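Local structure of alpha-glucosidase (Pseudoalteromonas sp. K8, 5HQA) at residues Gly268-Met273 / Ile527-Asp532; Lys294-Phe299 / Asp532-Tyr537; Pro492-Leu497 / Ala514-Leu519. The protein hydrolyses alpha-glucosidic bonds as a chloride-activated glycoside hydrolase of family 97, with a calcium ion at its sugar-binding pocket. All coordinates share one frame; numbering follows the deposited sequence.

Contact 1. Residues Gly268-Met273 / Ile527-Asp532; sequences GIWWGM and IQMAAD. With AC1 (4,6-dideoxy-4-{[(1S,4R,5S,6S)-4,5,6-trihydroxy-3-(hydroxymethyl)cyclohex-2-en-1-yl]amino}-alpha-D-glucopyranose), chain B.
W270 packs against M529 and A531 and gives its indole N-H to the bound AC1. W270 CB meets the methyl M529 CE at 3.8 Å. CG, anti to the backbone N (chi1 179°), and CD2 lie only slightly farther from that methyl. CE3 is near both CE and SD of M529. The sulfur sits above one ring face, offset toward the rim. M529 SD is 4.5 Å from the centroid of the six-membered ring of W270, an oblique Met-aromatic contact. Farther along, W270 CZ3 touches A531 CB at 3.8 Å. On the pyrrole side, W270 NE1 donates to AC1 O3B at 3.1 Å (N-H...O 147°). A weaker, more bent bond runs from W270 NE1 to AC1 O4 at 3.0 Å (131°). E311, K386 and H274 also hydrogen-bond AC1.

G268 has no side chain and leaves room for the M529 methyl. W271 CB presses on A531 O at 3.2 Å. The W271 indole stands nearly perpendicular to the D532 carboxylate. One water accepts from W271 NE1 at 2.9 Å and donates to D532 OD1 at 2.8 Å. Another water accepts from W271 N and lies close to G268 O and A531 O. D532 OD2 is held elsewhere, by F495 N and D496 N.

Strands 264-269 and 527-529 are parallel neighbours in the TIM-barrel catalytic domain. Polar links run through waters, two at the backbone and one between W271 and D532. M529 and A531 lie on one side of the indole plane and meet CB and the benzo ring, leaving the N-H for the two AC1 oxygens.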
loop_
_atom_site.group_PDB
_atom_site.type_symbol
_atom_site.label_atom_id
_atom_site.label_comp_id
_atom_site.label_asym_id
_atom_site.label_seq_id
_atom_site.Cartn_x
_atom_site.Cartn_y
_atom_site.Cartn_z
ATOM N N GLY A 268 -14.018 15.026 -1.003
ATOM C CA GLY A 268 -15.009 14.211 -1.658
ATOM C C GLY A 268 -16.357 14.182 -0.989
ATOM O O GLY A 268 -16.460 14.342 0.228
ATOM N N ILE A 269 -17.401 14.009 -1.796
ATOM C CA ILE A 269 -18.706 13.600 -1.294
ATOM C C ILE A 269 -18.551 12.120 -0.975
ATOM O O ILE A 269 -18.538 11.272 -1.875
ATOM C CB ILE A 269 -19.820 13.867 -2.306
ATOM C CG1 ILE A 269 -19.948 15.372 -2.536
ATOM C CG2 ILE A 269 -21.143 13.280 -1.828
ATOM C CD1 ILE A 269 -20.847 15.758 -3.708
ATOM N N TRP A 270 -18.348 11.819 0.307
ATOM C CA TRP A 270 -17.798 10.535 0.718
ATOM C C TRP A 270 -18.075 10.264 2.196
ATOM O O TRP A 270 -18.874 9.385 2.528
ATOM C CB TRP A 270 -16.289 10.488 0.436
ATOM C CG TRP A 270 -15.705 9.188 0.871
ATOM C CD1 TRP A 270 -15.874 7.974 0.266
ATOM C CD2 TRP A 270 -14.890 8.948 2.030
ATOM N NE1 TRP A 270 -15.214 6.994 0.974
ATOM C CE2 TRP A 270 -14.606 7.567 2.063
ATOM C CE3 TRP A 270 -14.381 9.767 3.046
ATOM C CZ2 TRP A 270 -13.833 6.984 3.069
ATOM C CZ3 TRP A 270 -13.616 9.188 4.048
ATOM C CH2 TRP A 270 -13.350 7.810 4.052
ATOM N N TRP A 271 -17.425 11.016 3.088
ATOM C CA TRP A 271 -17.559 10.777 4.525
ATOM C C TRP A 271 -19.005 10.907 4.986
ATOM O O TRP A 271 -19.446 10.178 5.884
ATOM C CB TRP A 271 -16.669 11.763 5.273
ATOM C CG TRP A 271 -16.541 11.596 6.763
ATOM C CD1 TRP A 271 -16.934 12.491 7.722
ATOM C CD2 TRP A 271 -15.914 10.512 7.458
ATOM N NE1 TRP A 271 -16.602 12.023 8.972
ATOM C CE2 TRP A 271 -15.977 10.811 8.839
ATOM C CE3 TRP A 271 -15.307 9.316 7.051
ATOM C CZ2 TRP A 271 -15.465 9.957 9.811
ATOM C CZ3 TRP A 271 -14.788 8.467 8.018
ATOM C CH2 TRP A 271 -14.865 8.795 9.384
ATOM N N GLY A 272 -19.758 11.838 4.388
ATOM C CA GLY A 272 -21.158 11.993 4.753
ATOM C C GLY A 272 -21.957 10.712 4.603
ATOM O O GLY A 272 -22.863 10.441 5.396
ATOM N N MET A 273 -21.643 9.908 3.584
ATOM C CA MET A 273 -22.311 8.611 3.473
ATOM C C MET A 273 -21.843 7.659 4.566
ATOM O O MET A 273 -22.641 6.886 5.105
ATOM C CB MET A 273 -22.080 7.991 2.091
ATOM C CG MET A 273 -22.973 8.580 0.995
ATOM S SD MET A 273 -22.227 10.044 0.234
ATOM C CE MET A 273 -20.999 9.279 -0.834
ATOM N N ILE A 527 -1.775 10.871 -3.760
ATOM C CA ILE A 527 -2.997 11.633 -3.541
ATOM C C ILE A 527 -3.390 11.453 -2.085
ATOM O O ILE A 527 -3.344 10.338 -1.554
ATOM C CB ILE A 527 -4.144 11.237 -4.495
ATOM C CG1 ILE A 527 -4.460 9.746 -4.420
ATOM C CG2 ILE A 527 -3.812 11.656 -5.930
ATOM C CD1 ILE A 527 -5.771 9.384 -5.114
ATOM N N GLN A 528 -3.715 12.560 -1.431
ATOM C CA GLN A 528 -4.102 12.579 -0.032
ATOM C C GLN A 528 -5.468 13.233 0.061
ATOM O O GLN A 528 -5.667 14.337 -0.456
ATOM C CB GLN A 528 -3.088 13.353 0.819
ATOM C CG GLN A 528 -1.698 12.679 0.945
ATOM C CD GLN A 528 -1.678 11.545 1.972
ATOM O OE1 GLN A 528 -2.724 11.016 2.363
ATOM N NE2 GLN A 528 -0.482 11.163 2.405
ATOM N N MET A 529 -6.408 12.557 0.698
ATOM C CA MET A 529 -7.718 13.149 0.900
ATOM C C MET A 529 -7.711 13.999 2.153
ATOM O O MET A 529 -7.064 13.658 3.143
ATOM C CB MET A 529 -8.794 12.068 1.011
ATOM C CG MET A 529 -10.191 12.608 0.801
ATOM S SD MET A 529 -11.373 11.250 0.919
ATOM C CE MET A 529 -12.852 12.059 0.295
ATOM N N ALA A 530 -8.412 15.121 2.092
ATOM C CA ALA A 530 -8.927 15.769 3.291
ATOM C C ALA A 530 -10.338 15.220 3.431
ATOM O O ALA A 530 -11.264 15.678 2.760
ATOM C CB ALA A 530 -8.893 17.289 3.175
ATOM N N ALA A 531 -10.491 14.207 4.286
ATOM C CA ALA A 531 -11.658 13.336 4.262
ATOM C C ALA A 531 -12.915 13.950 4.867
ATOM O O ALA A 531 -14.012 13.437 4.609
ATOM C CB ALA A 531 -11.336 12.037 5.005
ATOM N N ASP A 532 -12.803 15.021 5.656
ATOM C CA ASP A 532 -13.951 15.461 6.440
ATOM C C ASP A 532 -14.914 16.306 5.606
ATOM O O ASP A 532 -14.627 16.710 4.476
ATOM C CB ASP A 532 -13.489 16.260 7.654
ATOM C CG ASP A 532 -14.401 16.090 8.852
ATOM O OD1 ASP A 532 -15.581 15.702 8.675
ATOM O OD2 ASP A 532 -13.933 16.360 9.982
HETATM C C1 AC1 B . -17.584 -3.115 3.642
HETATM O O2 AC1 B . -15.514 -4.296 3.874
HETATM C C2 AC1 B . -16.184 -3.305 3.077
HETATM C C4A AC1 B . -16.150 3.463 -0.355
HETATM C C3 AC1 B . -15.417 -2.010 3.046
HETATM O O3 AC1 B . -14.075 -2.235 2.576
HETATM C C4 AC1 B . -16.145 -1.006 2.193
HETATM N N4A AC1 B . -15.326 0.203 1.864
HETATM C C5 AC1 B . -17.333 -0.676 3.084
HETATM O O5 AC1 B . -18.226 -1.867 3.114
HETATM C C6 AC1 B . -18.135 0.512 2.653
HETATM C C1B AC1 B . -15.320 0.587 0.407
HETATM C C2B AC1 B . -14.306 1.890 0.166
HETATM O O2B AC1 B . -13.059 1.586 0.790
HETATM C C3B AC1 B . -14.892 3.085 0.616
HETATM O O3B AC1 B . -13.977 4.210 0.596
HETATM O O4 AC1 B . -16.838 4.589 0.155
HETATM C C5B AC1 B . -17.080 2.371 -0.525
HETATM C C7B AC1 B . -16.606 0.862 -0.142
HETATM C C6B AC1 B . -18.185 2.550 -1.580
HETATM O O6B AC1 B . -17.594 2.435 -2.837
HETATM O O HOH W 1 -13.847 15.596 1.888
HETATM O O HOH W 2 -15.805 13.287 2.639
HETATM O O HOH W 3 -16.562 14.178 10.865
#

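Contact 2. Residues Lys294-Phe299 / Asp532-Tyr537; sequences KYYMDF and DLPKNY
P534 is a knob set among the rings of Y295, Y296 and F299. Its CB lies over the centre of the F299 ring, 3.7 Å from the centroid. The approach is a CH-pi contact only 13° off the ring normal. P534 CG lies over one face of the Y296 ring, nearer the rim, 3.9 Å from its centroid. The proline and this tyrosine cross at about a right angle, and P534 CD reaches Y296 OH at 3.4 Å. Y295 closes the hollow from the solvent side, its OH 3.7 Å from P534 CB. A water links Y295 OH to K535 N there.

Helix 290-303 is an outer helix of the TIM barrel, and it follows strand 264-269. Helix 534-538 comes after strand 527-529, so the proline joins the first and last parts of the barrel's shell.

A smaller bump lies beside the main one. Y537 CB sits at the edge of the F299 ring, near its plane, 4.0 Å from F299 CZ. F299 CG is anti to the backbone N (chi1 -178°), which sets it 3.9 Å from P534 CB. L533 adds its CD2 methyl, 4.0 Å from Y296 OH. D532 OD1 accepts from both L533 N and N536 ND2, on one face of the carboxylate.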
loop_
_atom_site.group_PDB
_atom_site.type_symbol
_atom_site.label_atom_id
_atom_site.label_comp_id
_atom_site.label_asym_id
_atom_site.label_seq_id
_atom_site.Cartn_x
_atom_site.Cartn_y
_atom_site.Cartn_z
ATOM N N LYS A 294 -21.010 20.934 -6.957
ATOM C CA LYS A 294 -20.542 22.296 -7.193
ATOM C C LYS A 294 -20.106 22.964 -5.898
ATOM O O LYS A 294 -19.139 23.736 -5.880
ATOM C CB LYS A 294 -21.635 23.124 -7.868
ATOM C CG LYS A 294 -21.884 22.772 -9.327
ATOM C CD LYS A 294 -22.903 23.720 -9.955
ATOM C CE LYS A 294 -22.969 23.525 -11.464
ATOM N NZ LYS A 294 -23.936 24.449 -12.139
ATOM N N TYR A 295 -20.817 22.689 -4.802
ATOM C CA TYR A 295 -20.428 23.241 -3.511
ATOM C C TYR A 295 -19.051 22.733 -3.095
ATOM O O TYR A 295 -18.212 23.508 -2.620
ATOM C CB TYR A 295 -21.490 22.898 -2.466
ATOM C CG TYR A 295 -21.053 23.043 -1.025
ATOM C CD1 TYR A 295 -21.102 24.272 -0.378
ATOM C CD2 TYR A 295 -20.622 21.938 -0.302
ATOM C CE1 TYR A 295 -20.712 24.399 0.947
ATOM C CE2 TYR A 295 -20.230 22.050 1.017
ATOM C CZ TYR A 295 -20.274 23.282 1.641
ATOM O OH TYR A 295 -19.882 23.377 2.963
ATOM N N TYR A 296 -18.793 21.436 -3.283
ATOM C CA TYR A 296 -17.470 20.900 -2.962
ATOM C C TYR A 296 -16.399 21.467 -3.889
ATOM O O TYR A 296 -15.278 21.755 -3.448
ATOM C CB TYR A 296 -17.489 19.370 -3.030
ATOM C CG TYR A 296 -17.929 18.696 -1.744
ATOM C CD1 TYR A 296 -19.248 18.774 -1.309
ATOM C CD2 TYR A 296 -17.021 17.977 -0.969
ATOM C CE1 TYR A 296 -19.647 18.157 -0.136
ATOM C CE2 TYR A 296 -17.415 17.355 0.209
ATOM C CZ TYR A 296 -18.726 17.451 0.617
ATOM O OH TYR A 296 -19.124 16.839 1.784
ATOM N N MET A 297 -16.715 21.636 -5.178
ATOM C CA MET A 297 -15.729 22.195 -6.100
ATOM C C MET A 297 -15.372 23.623 -5.727
ATOM O O MET A 297 -14.203 24.019 -5.821
ATOM C CB MET A 297 -16.245 22.136 -7.537
ATOM C CG MET A 297 -16.149 20.745 -8.138
ATOM S SD MET A 297 -17.172 20.586 -9.614
ATOM C CE MET A 297 -15.967 20.222 -10.826
ATOM N N ASP A 298 -16.366 24.414 -5.310
ATOM C CA ASP A 298 -16.093 25.774 -4.848
ATOM C C ASP A 298 -15.134 25.755 -3.668
ATOM O O ASP A 298 -14.179 26.535 -3.614
ATOM C CB ASP A 298 -17.392 26.482 -4.457
ATOM C CG ASP A 298 -18.272 26.808 -5.651
ATOM O OD1 ASP A 298 -17.746 26.916 -6.782
ATOM O OD2 ASP A 298 -19.498 26.976 -5.452
ATOM N N PHE A 299 -15.385 24.867 -2.706
ATOM C CA PHE A 299 -14.504 24.742 -1.551
ATOM C C PHE A 299 -13.104 24.326 -1.982
ATOM O O PHE A 299 -12.106 24.906 -1.537
ATOM C CB PHE A 299 -15.097 23.729 -0.563
ATOM C CG PHE A 299 -14.288 23.545 0.697
ATOM C CD1 PHE A 299 -14.529 24.335 1.811
ATOM C CD2 PHE A 299 -13.300 22.565 0.772
ATOM C CE1 PHE A 299 -13.794 24.162 2.972
ATOM C CE2 PHE A 299 -12.560 22.391 1.928
ATOM C CZ PHE A 299 -12.811 23.193 3.035
ATOM N N ASP A 532 -12.803 15.021 5.656
ATOM C CA ASP A 532 -13.951 15.461 6.440
ATOM C C ASP A 532 -14.914 16.306 5.606
ATOM O O ASP A 532 -14.627 16.710 4.476
ATOM C CB ASP A 532 -13.489 16.260 7.654
ATOM C CG ASP A 532 -14.401 16.090 8.852
ATOM O OD1 ASP A 532 -15.581 15.702 8.675
ATOM O OD2 ASP A 532 -13.933 16.360 9.982
ATOM N N LEU A 533 -16.075 16.583 6.195
ATOM C CA LEU A 533 -17.014 17.515 5.591
ATOM C C LEU A 533 -16.394 18.910 5.554
ATOM O O LEU A 533 -15.746 19.326 6.523
ATOM C CB LEU A 533 -18.318 17.551 6.391
ATOM C CG LEU A 533 -18.938 16.197 6.752
ATOM C CD1 LEU A 533 -20.222 16.390 7.558
ATOM C CD2 LEU A 533 -19.205 15.414 5.495
ATOM N N PRO A 534 -16.578 19.663 4.464
ATOM C CA PRO A 534 -15.982 21.013 4.392
ATOM C C PRO A 534 -16.271 21.891 5.602
ATOM O O PRO A 534 -15.363 22.581 6.083
ATOM C CB PRO A 534 -16.597 21.585 3.109
ATOM C CG PRO A 534 -16.813 20.360 2.251
ATOM C CD PRO A 534 -17.250 19.284 3.207
ATOM N N LYS A 535 -17.500 21.875 6.126
ATOM C CA LYS A 535 -17.814 22.745 7.255
ATOM C C LYS A 535 -16.942 22.434 8.463
ATOM O O LYS A 535 -16.693 23.320 9.290
ATOM C CB LYS A 535 -19.292 22.627 7.624
ATOM C CG LYS A 535 -19.680 21.264 8.153
ATOM C CD LYS A 535 -21.158 21.218 8.531
ATOM C CE LYS A 535 -21.530 19.844 9.074
ATOM N NZ LYS A 535 -22.968 19.761 9.452
ATOM N N ASN A 536 -16.469 21.191 8.586
ATOM C CA ASN A 536 -15.640 20.846 9.735
ATOM C C ASN A 536 -14.236 21.422 9.607
ATOM O O ASN A 536 -13.583 21.691 10.621
ATOM C CB ASN A 536 -15.617 19.334 9.912
ATOM C CG ASN A 536 -16.958 18.809 10.361
ATOM O OD1 ASN A 536 -17.699 19.528 11.030
ATOM N ND2 ASN A 536 -17.292 17.572 9.984
ATOM N N TYR A 537 -13.767 21.643 8.380
ATOM C CA TYR A 537 -12.502 22.347 8.195
ATOM C C TYR A 537 -12.670 23.841 8.440
ATOM O O TYR A 537 -11.794 24.482 9.033
ATOM C CB TYR A 537 -11.965 22.083 6.793
ATOM C CG TYR A 537 -11.574 20.641 6.588
ATOM C CD1 TYR A 537 -10.690 20.015 7.460
ATOM C CD2 TYR A 537 -12.098 19.896 5.539
ATOM C CE1 TYR A 537 -10.321 18.693 7.284
ATOM C CE2 TYR A 537 -11.736 18.564 5.358
ATOM C CZ TYR A 537 -10.844 17.973 6.234
ATOM O OH TYR A 537 -10.464 16.654 6.068
HETATM O O HOH W 4 -20.016 20.756 4.688
#

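Contact 3. Residues Pro492-Leu497 / Ala514-Leu519; sequences PGIFDL and AKQLAL
Q516 reaches from helix 513-522 to the loop 492-497 and takes the N-H groups of G493 and I494 on one oxygen. It is the first residue of 514-519 to touch the loop. Its chain bends at chi2 (-62°), which turns CD back. Q516 OE1 accepts from I494 N at 3.1 Å, fairly straight (N-H...O 158°). The bond from G493 N to Q516 OE1 is 3.2 Å and more bent (136°). G493 N lies close to the carbonyl plane, while I494 N is tilted well out of it. Q460 NE2 also donates to this oxygen, and Q516 NE2 is bonded to T511. Q516 CG lies 3.3 Å from I494 O, a buried carbonyl with no polar partner in the model. G493 has a positive phi, which suits a residue without CB.

The helix comes just before strand 527-529, the last TIM-barrel strand. The loop follows helix 482-485 and leads to this helix; two consecutive loop N-H groups sharing Q516 OE1 tie the two together. P492 hydrogen-bonds A531 through the backbone. The I494 side chain is about 9 Å from that of E461, a calcium ligand.

L517 comes next. Its CB leads off from the loop, but the methyl CD2 comes back to the F495 ring. L517 CD2 lies at the ring edge, near its plane, 3.8 Å from F495 CE1. The two side chains cross at about a right angle. F495 also packs on helix 541-549. L519, one turn after Q516, meets the proline. L519 CB and P492 CB are 3.6 Å apart, and L519 CD1 is just as near P492 CB.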
loop_
_atom_site.group_PDB
_atom_site.type_symbol
_atom_site.label_atom_id
_atom_site.label_comp_id
_atom_site.label_asym_id
_atom_site.label_seq_id
_atom_site.Cartn_x
_atom_site.Cartn_y
_atom_site.Cartn_z
ATOM N N PRO A 492 -6.887 10.593 5.391
ATOM C CA PRO A 492 -6.669 11.224 6.695
ATOM C C PRO A 492 -7.476 12.513 6.833
ATOM O O PRO A 492 -8.191 12.937 5.924
ATOM C CB PRO A 492 -5.169 11.509 6.683
ATOM C CG PRO A 492 -4.875 11.765 5.251
ATOM C CD PRO A 492 -5.736 10.790 4.492
ATOM N N GLY A 493 -7.354 13.138 8.005
ATOM C CA GLY A 493 -7.814 14.509 8.164
ATOM C C GLY A 493 -9.220 14.701 8.703
ATOM O O GLY A 493 -9.904 15.649 8.311
ATOM N N ILE A 494 -9.672 13.841 9.610
ATOM C CA ILE A 494 -10.978 14.054 10.234
ATOM C C ILE A 494 -10.817 15.073 11.356
ATOM O O ILE A 494 -10.040 14.865 12.296
ATOM C CB ILE A 494 -11.577 12.734 10.752
ATOM C CG1 ILE A 494 -11.891 11.791 9.586
ATOM C CG2 ILE A 494 -12.853 12.995 11.553
ATOM C CD1 ILE A 494 -12.885 12.369 8.580
ATOM N N PHE A 495 -11.544 16.185 11.253
ATOM C CA PHE A 495 -11.489 17.266 12.229
ATOM C C PHE A 495 -12.616 17.217 13.241
ATOM O O PHE A 495 -12.416 17.626 14.386
ATOM C CB PHE A 495 -11.537 18.633 11.533
ATOM C CG PHE A 495 -10.187 19.147 11.111
ATOM C CD1 PHE A 495 -9.123 18.283 10.938
ATOM C CD2 PHE A 495 -9.986 20.504 10.899
ATOM C CE1 PHE A 495 -7.875 18.763 10.542
ATOM C CE2 PHE A 495 -8.745 20.993 10.516
ATOM C CZ PHE A 495 -7.686 20.125 10.336
ATOM N N ASP A 496 -13.807 16.779 12.842
ATOM C CA ASP A 496 -14.882 16.549 13.804
ATOM C C ASP A 496 -14.793 15.085 14.226
ATOM O O ASP A 496 -15.211 14.179 13.494
ATOM C CB ASP A 496 -16.247 16.890 13.221
ATOM C CG ASP A 496 -17.389 16.530 14.178
ATOM O OD1 ASP A 496 -17.111 16.325 15.386
ATOM O OD2 ASP A 496 -18.557 16.451 13.727
ATOM N N LEU A 497 -14.230 14.858 15.410
ATOM C CA LEU A 497 -14.090 13.529 15.981
ATOM C C LEU A 497 -15.257 13.161 16.881
ATOM O O LEU A 497 -15.217 12.103 17.519
ATOM C CB LEU A 497 -12.788 13.444 16.780
ATOM C CG LEU A 497 -11.526 13.829 16.021
ATOM C CD1 LEU A 497 -10.409 14.091 17.008
ATOM C CD2 LEU A 497 -11.132 12.710 15.072
ATOM N N ALA A 514 -4.089 16.621 16.433
ATOM C CA ALA A 514 -2.754 16.728 15.858
ATOM C C ALA A 514 -2.328 15.426 15.186
ATOM O O ALA A 514 -1.608 15.453 14.184
ATOM C CB ALA A 514 -1.751 17.139 16.939
ATOM N N LYS A 515 -2.775 14.278 15.698
ATOM C CA LYS A 515 -2.435 13.019 15.037
ATOM C C LYS A 515 -3.046 12.959 13.639
ATOM O O LYS A 515 -2.429 12.431 12.703
ATOM C CB LYS A 515 -2.889 11.833 15.892
ATOM C CG LYS A 515 -2.665 10.466 15.227
ATOM C CD LYS A 515 -2.606 9.365 16.277
ATOM C CE LYS A 515 -2.614 7.976 15.658
ATOM N NZ LYS A 515 -2.712 6.949 16.738
ATOM N N GLN A 516 -4.252 13.518 13.468
ATOM C CA GLN A 516 -4.854 13.565 12.139
ATOM C C GLN A 516 -4.001 14.379 11.173
ATOM O O GLN A 516 -3.903 14.039 9.989
ATOM C CB GLN A 516 -6.267 14.139 12.210
ATOM C CG GLN A 516 -7.275 13.223 12.895
ATOM C CD GLN A 516 -7.445 11.910 12.160
ATOM O OE1 GLN A 516 -7.681 11.890 10.947
ATOM N NE2 GLN A 516 -7.288 10.802 12.883
ATOM N N LEU A 517 -3.375 15.459 11.660
ATOM C CA LEU A 517 -2.487 16.243 10.803
ATOM C C LEU A 517 -1.212 15.472 10.476
ATOM O O LEU A 517 -0.732 15.495 9.333
ATOM C CB LEU A 517 -2.141 17.565 11.482
ATOM C CG LEU A 517 -3.317 18.476 11.813
ATOM C CD1 LEU A 517 -2.824 19.715 12.535
ATOM C CD2 LEU A 517 -4.056 18.850 10.540
ATOM N N ALA A 518 -0.652 14.784 11.471
ATOM C CA ALA A 518 0.586 14.042 11.269
ATOM C C ALA A 518 0.454 12.987 10.174
ATOM O O ALA A 518 1.450 12.648 9.517
ATOM C CB ALA A 518 1.010 13.391 12.585
ATOM N N LEU A 519 -0.757 12.454 9.961
ATOM C CA LEU A 519 -0.937 11.396 8.965
ATOM C C LEU A 519 -0.470 11.821 7.580
ATOM O O LEU A 519 -0.063 10.973 6.778
ATOM C CB LEU A 519 -2.402 10.978 8.893
ATOM C CG LEU A 519 -3.002 10.371 10.155
ATOM C CD1 LEU A 519 -4.455 9.967 9.905
ATOM C CD2 LEU A 519 -2.170 9.182 10.622
#

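How the contacts relate
The three contacts touch one another within the barrel domain. D532 belongs to contacts 1 and 2, whose centres are about 9 Å apart. Its carboxylate is also the tie to the loop of contact 3. Contact 3 lies about 12 Å from contact 1 and about 16 Å from contact 2, centre to centre. W271 CE2 packs on I494 CD1 at 3.5 Å. Y537 OH of contact 2 probably hydrogen-bonds G493 O of contact 3. Only contact 1 touches the inhibitor; its W270 side chain is about 8 Å from the calcium ion. The side chains of P492 and L533 are about 11 and 12 Å from AC1.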